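Local atomic coordinates of N-acetyltransferase (Staphylococcus aureus subsp. aureus, PDB entry 4LUA), a protein that probably transfers an acetyl group from acetyl-CoA to an amine substrate, as other GNAT-family N-acetyltransferases do. Residues V131-A135 / L136-I140; N93-K96 / S97-S100. All coordinates share one frame; numbering follows the deposited sequence. Where two conformers were deposited one is given.

Interaction 1 of 2, residues V131-A135 / L136-I140; sequences VFYSA and LGFDI
Tyr133 and Phe138 meet in a T-shaped aromatic pair just where helix 127-135 ends in a Schellman motif. The CD1 edge of the Tyr133 ring points into the face of the Phe138 ring. The centroids are 4.7 Å apart and the planes stand at 78°. Tyr133 CD1 sits over the centre of the Phe138 ring, and its nearest atom there is Phe138 CD1 at 3.5 Å. The two side chains run alongside each other and point the same way. Next to this pair, Leu136 makes a CH-pi contact: its CD1 lies over the Phe132 ring, 4.0 Å from the centroid. The Phe132 ring gets there because its CG is anti to the backbone N (chi1 163°).

The backbone turn sets both pairs in place. Phe138 N donates to Tyr133 O at 3.1 Å, with 153° at the hydrogen. Gly137 N donates to Ser134 O at 3.0 Å, from above the carbonyl plane. Leu136 N makes only weak bonds, to Phe132 O and Tyr133 O. Gly137 has a positive phi, a backbone shape that suits glycine, which has no CB to press on the carbonyl O of Leu136. The chain can then reverse and lead into strand 139-150.

Further out, Phe138 makes another edge-to-face pair with Tyr162, and Tyr133 packs on Ile86, Ile122 and Leu160. The turn thus fits the end of the helix onto strands from both sheets of the GNAT fold. A water also bridges the last helical turn and the residue after Gly137. Water 2 donates to Phe138 O at 2.7 Å and is also hydrogen-bonded to Ser134 OG.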
loop_
_atom_site.group_PDB
_atom_site.type_symbol
_atom_site.label_atom_id
_atom_site.label_comp_id
_atom_site.label_asym_id
_atom_site.label_seq_id
_atom_site.Cartn_x
_atom_site.Cartn_y
_atom_site.Cartn_z
ATOM N N VAL A 131 -1.696 13.872 3.609
ATOM C CA VAL A 131 -0.825 14.883 3.016
ATOM C C VAL A 131 0.254 14.283 2.104
ATOM O O VAL A 131 0.564 14.834 1.040
ATOM C CB VAL A 131 -0.193 15.751 4.140
ATOM C CG1 VAL A 131 0.984 16.587 3.597
ATOM C CG2 VAL A 131 -1.289 16.648 4.712
ATOM N N PHE A 132 0.784 13.120 2.517
ATOM C CA PHE A 132 1.766 12.418 1.705
ATOM C C PHE A 132 1.144 12.092 0.319
ATOM O O PHE A 132 1.760 12.347 -0.730
ATOM C CB PHE A 132 2.172 11.146 2.469
ATOM C CG PHE A 132 2.849 10.120 1.622
ATOM C CD1 PHE A 132 2.084 9.124 0.942
ATOM C CD2 PHE A 132 4.244 10.094 1.533
ATOM C CE1 PHE A 132 2.774 8.157 0.141
ATOM C CE2 PHE A 132 4.891 9.082 0.788
ATOM C CZ PHE A 132 4.152 8.169 0.073
ATOM N N TYR A 133 -0.077 11.555 0.331
ATOM C CA TYR A 133 -0.683 11.192 -0.952
ATOM C C TYR A 133 -1.097 12.374 -1.765
ATOM O O TYR A 133 -0.991 12.371 -3.007
ATOM C CB TYR A 133 -1.923 10.303 -0.712
ATOM C CG TYR A 133 -1.562 8.832 -0.762
ATOM C CD1 TYR A 133 -1.411 8.233 -2.002
ATOM C CD2 TYR A 133 -1.455 8.047 0.391
ATOM C CE1 TYR A 133 -1.109 6.883 -2.120
ATOM C CE2 TYR A 133 -1.158 6.685 0.270
ATOM C CZ TYR A 133 -1.023 6.152 -1.000
ATOM O OH TYR A 133 -0.789 4.797 -1.124
ATOM N N SER A 134 -1.551 13.451 -1.107
ATOM C CA SER A 134 -1.899 14.676 -1.839
ATOM C C SER A 134 -0.658 15.234 -2.546
ATOM O O SER A 134 -0.733 15.736 -3.681
ATOM C CB SER A 134 -2.462 15.736 -0.858
ATOM O OG SER A 134 -2.728 16.940 -1.549
ATOM N N ALA A 135 0.494 15.123 -1.879
ATOM C CA ALA A 135 1.701 15.669 -2.470
ATOM C C ALA A 135 2.108 14.890 -3.733
ATOM O O ALA A 135 2.837 15.413 -4.596
ATOM C CB ALA A 135 2.851 15.628 -1.427
ATOM N N LEU A 136 1.685 13.630 -3.807
ATOM C CA LEU A 136 1.959 12.810 -5.011
ATOM C C LEU A 136 0.894 12.959 -6.078
ATOM O O LEU A 136 0.996 12.320 -7.139
ATOM C CB LEU A 136 1.997 11.324 -4.586
ATOM C CG LEU A 136 3.223 11.065 -3.699
ATOM C CD1 LEU A 136 3.063 9.665 -3.079
ATOM C CD2 LEU A 136 4.523 11.151 -4.473
ATOM N N GLY A 137 -0.066 13.841 -5.847
ATOM C CA GLY A 137 -1.031 14.112 -6.901
ATOM C C GLY A 137 -2.372 13.401 -6.760
ATOM O O GLY A 137 -3.220 13.558 -7.675
ATOM N N PHE A 138 -2.588 12.646 -5.679
ATOM C CA PHE A 138 -3.919 12.068 -5.448
ATOM C C PHE A 138 -4.895 13.136 -4.966
ATOM O O PHE A 138 -4.499 14.057 -4.213
ATOM C CB PHE A 138 -3.840 10.997 -4.343
ATOM C CG PHE A 138 -3.244 9.687 -4.811
ATOM C CD1 PHE A 138 -1.875 9.606 -5.178
ATOM C CD2 PHE A 138 -4.030 8.530 -4.936
ATOM C CE1 PHE A 138 -1.331 8.386 -5.629
ATOM C CE2 PHE A 138 -3.476 7.287 -5.377
ATOM C CZ PHE A 138 -2.096 7.254 -5.734
ATOM N N ASP A 139 -6.157 12.990 -5.361
ATOM C CA ASP A 139 -7.224 13.933 -4.984
ATOM C C ASP A 139 -8.240 13.217 -4.154
ATOM O O ASP A 139 -8.397 11.995 -4.201
ATOM C CB ASP A 139 -7.887 14.443 -6.247
ATOM C CG ASP A 139 -7.010 15.484 -6.982
ATOM O OD1 ASP A 139 -6.080 16.079 -6.368
ATOM O OD2 ASP A 139 -7.277 15.731 -8.166
ATOM N N ILE A 140 -9.004 13.986 -3.365
ATOM C CA ILE A 140 -10.019 13.368 -2.525
ATOM C C ILE A 140 -11.216 12.862 -3.362
ATOM O O ILE A 140 -11.706 13.546 -4.289
ATOM C CB ILE A 140 -10.490 14.412 -1.504
ATOM C CG1 ILE A 140 -11.594 13.849 -0.638
ATOM C CG2 ILE A 140 -11.115 15.545 -2.229
ATOM C CD1 ILE A 140 -11.027 12.861 0.404
HETATM O O HOH W 1 -3.067 16.542 -4.960
HETATM O O HOH W 2 -5.526 15.789 -2.382
#

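Interaction 2 of 2, residues N93-K96 / S97-S100; sequences NNDK and SINS
Asp95 lays its carboxylate across Ile98, with Asp95 CG 3.5 Å from Ile98 CG1, and the two side chains cross at about a right angle. Asp95 is the N-cap of helix 96-112, the helix that follows strand 83-91 in this GNAT fold. Its CG is anti to its own backbone N (chi1 -173°), which brings OD1 over the first turn. There OD1 takes two backbone N-H groups. Ile98 N donates to Asp95 OD1 at 2.9 Å in a nearly straight bond, 171° at the hydrogen. It meets the oxygen from above the carboxylate plane. Ser97 N also donates to Asp95 OD1, but that bond is bent and weak. The negative carboxylate probably interacts favourably with the partial positive charge at the start of the helix.

The first carbonyls of the helix accept from the following turn. Asp95 O accepts from Asn99 N at 2.9 Å, so both the side chain and the backbone of the cap residue bind the helix. Outside this turn, Asn99 ND2 is hydrogen-bonded to Asn89 OD1, which ties the helix start back to strand 83-91. Ile98 is buried against Ile67 and Ala68 of strand 65-75. The Lys96 side chain packs on Phe132 of helix 127-135, and its NZ is hydrogen-bonded to a glycerol probably left from crystallisation.

Lys96 O is gripped twice by a single residue. Ser100 N donates to it at 2.8 Å in the usual helical bond. The serine hydroxyl bends back along the helix to add a second bond. Its OG lies beside the backbone N (chi1 -74°), and OG and N reach Lys96 O from opposite faces of the carbonyl plane, with Ser100 OG 2.9 Å from Lys96 O.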
loop_
_atom_site.group_PDB
_atom_site.type_symbol
_atom_site.label_atom_id
_atom_site.label_comp_id
_atom_site.label_asym_id
_atom_site.label_seq_id
_atom_site.Cartn_x
_atom_site.Cartn_y
_atom_site.Cartn_z
ATOM N N ASN A 93 10.066 2.376 9.499
ATOM C CA ASN A 93 10.099 3.741 10.073
ATOM C C ASN A 93 9.092 4.710 9.432
ATOM O O ASN A 93 9.237 5.931 9.610
ATOM C CB ASN A 93 11.497 4.376 9.921
ATOM C CG ASN A 93 12.621 3.566 10.583
ATOM O OD1 ASN A 93 12.419 2.964 11.627
ATOM N ND2 ASN A 93 13.820 3.569 9.967
ATOM N N ASN A 94 8.083 4.214 8.708
ATOM C CA ASN A 94 7.178 5.091 7.926
ATOM C C ASN A 94 7.920 6.131 7.115
ATOM O O ASN A 94 7.490 7.317 6.973
ATOM C CB ASN A 94 6.158 5.819 8.810
ATOM C CG ASN A 94 4.871 5.020 9.015
ATOM O OD1 ASN A 94 4.565 4.096 8.257
ATOM N ND2 ASN A 94 4.062 5.449 9.979
ATOM N N ASP A 95 9.081 5.733 6.591
ATOM C CA ASP A 95 9.927 6.656 5.893
ATOM C C ASP A 95 9.273 7.153 4.613
ATOM O O ASP A 95 9.002 6.381 3.660
ATOM C CB ASP A 95 11.263 5.949 5.582
ATOM C CG ASP A 95 12.308 6.888 4.991
ATOM O OD1 ASP A 95 12.059 7.557 3.971
ATOM O OD2 ASP A 95 13.449 6.958 5.512
ATOM N N LYS A 96 9.014 8.461 4.595
ATOM C CA LYS A 96 8.281 9.009 3.452
ATOM C C LYS A 96 9.117 9.205 2.215
ATOM O O LYS A 96 8.550 9.292 1.127
ATOM C CB LYS A 96 7.643 10.327 3.852
ATOM C CG LYS A 96 6.489 10.110 4.788
ATOM C CD LYS A 96 5.950 11.473 5.223
ATOM C CE LYS A 96 5.733 11.445 6.681
ATOM N NZ LYS A 96 4.937 12.607 7.130
ATOM N N SER A 97 10.438 9.335 2.360
ATOM C CA SER A 97 11.293 9.391 1.173
ATOM C C SER A 97 11.212 8.061 0.422
ATOM O O SER A 97 10.977 7.995 -0.823
ATOM C CB SER A 97 12.737 9.669 1.566
ATOM O OG SER A 97 13.440 10.054 0.399
ATOM N N ILE A 98 11.365 6.984 1.190
ATOM C CA ILE A 98 11.257 5.642 0.627
ATOM C C ILE A 98 9.842 5.409 0.064
ATOM O O ILE A 98 9.658 4.929 -1.075
ATOM C CB ILE A 98 11.517 4.530 1.718
ATOM C CG1 ILE A 98 12.912 4.648 2.318
ATOM C CG2 ILE A 98 11.311 3.094 1.138
ATOM C CD1 ILE A 98 13.906 4.477 1.348
ATOM N N ASN A 99 8.812 5.742 0.852
ATOM C CA ASN A 99 7.479 5.450 0.372
ATOM C C ASN A 99 7.118 6.309 -0.828
ATOM O O ASN A 99 6.346 5.856 -1.683
ATOM C CB ASN A 99 6.400 5.594 1.497
ATOM C CG ASN A 99 5.233 4.634 1.296
ATOM O OD1 ASN A 99 5.442 3.519 0.781
ATOM N ND2 ASN A 99 4.026 5.054 1.695
ATOM N N SER A 100 7.621 7.543 -0.917
ATOM C CA SER A 100 7.302 8.384 -2.086
ATOM C C SER A 100 7.922 7.742 -3.309
ATOM O O SER A 100 7.267 7.764 -4.383
ATOM C CB SER A 100 7.858 9.816 -1.942
ATOM O OG SER A 100 7.061 10.524 -0.997
#

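Overall arrangement
Interaction 2 comes first along the chain, at the start of helix 96-112. Interaction 1 follows at the end of helix 127-135, where the chain enters strand 139-150. Strand 117-123 comes between the two helices along the chain. The centres are about 14 Å apart, yet the two contacts touch through the Phe132 ring. Phe132 CE2 packs 3.2 Å from Ser100 OG, and Phe132 CZ lies 3.5 Å from Asn99 ND2. The beginning of one helix is thus packed against the last turn of the other. Both lie within the GNAT domain. Interaction 2 borders the four-stranded sheet, and interaction 1 packs on strands of both sheets.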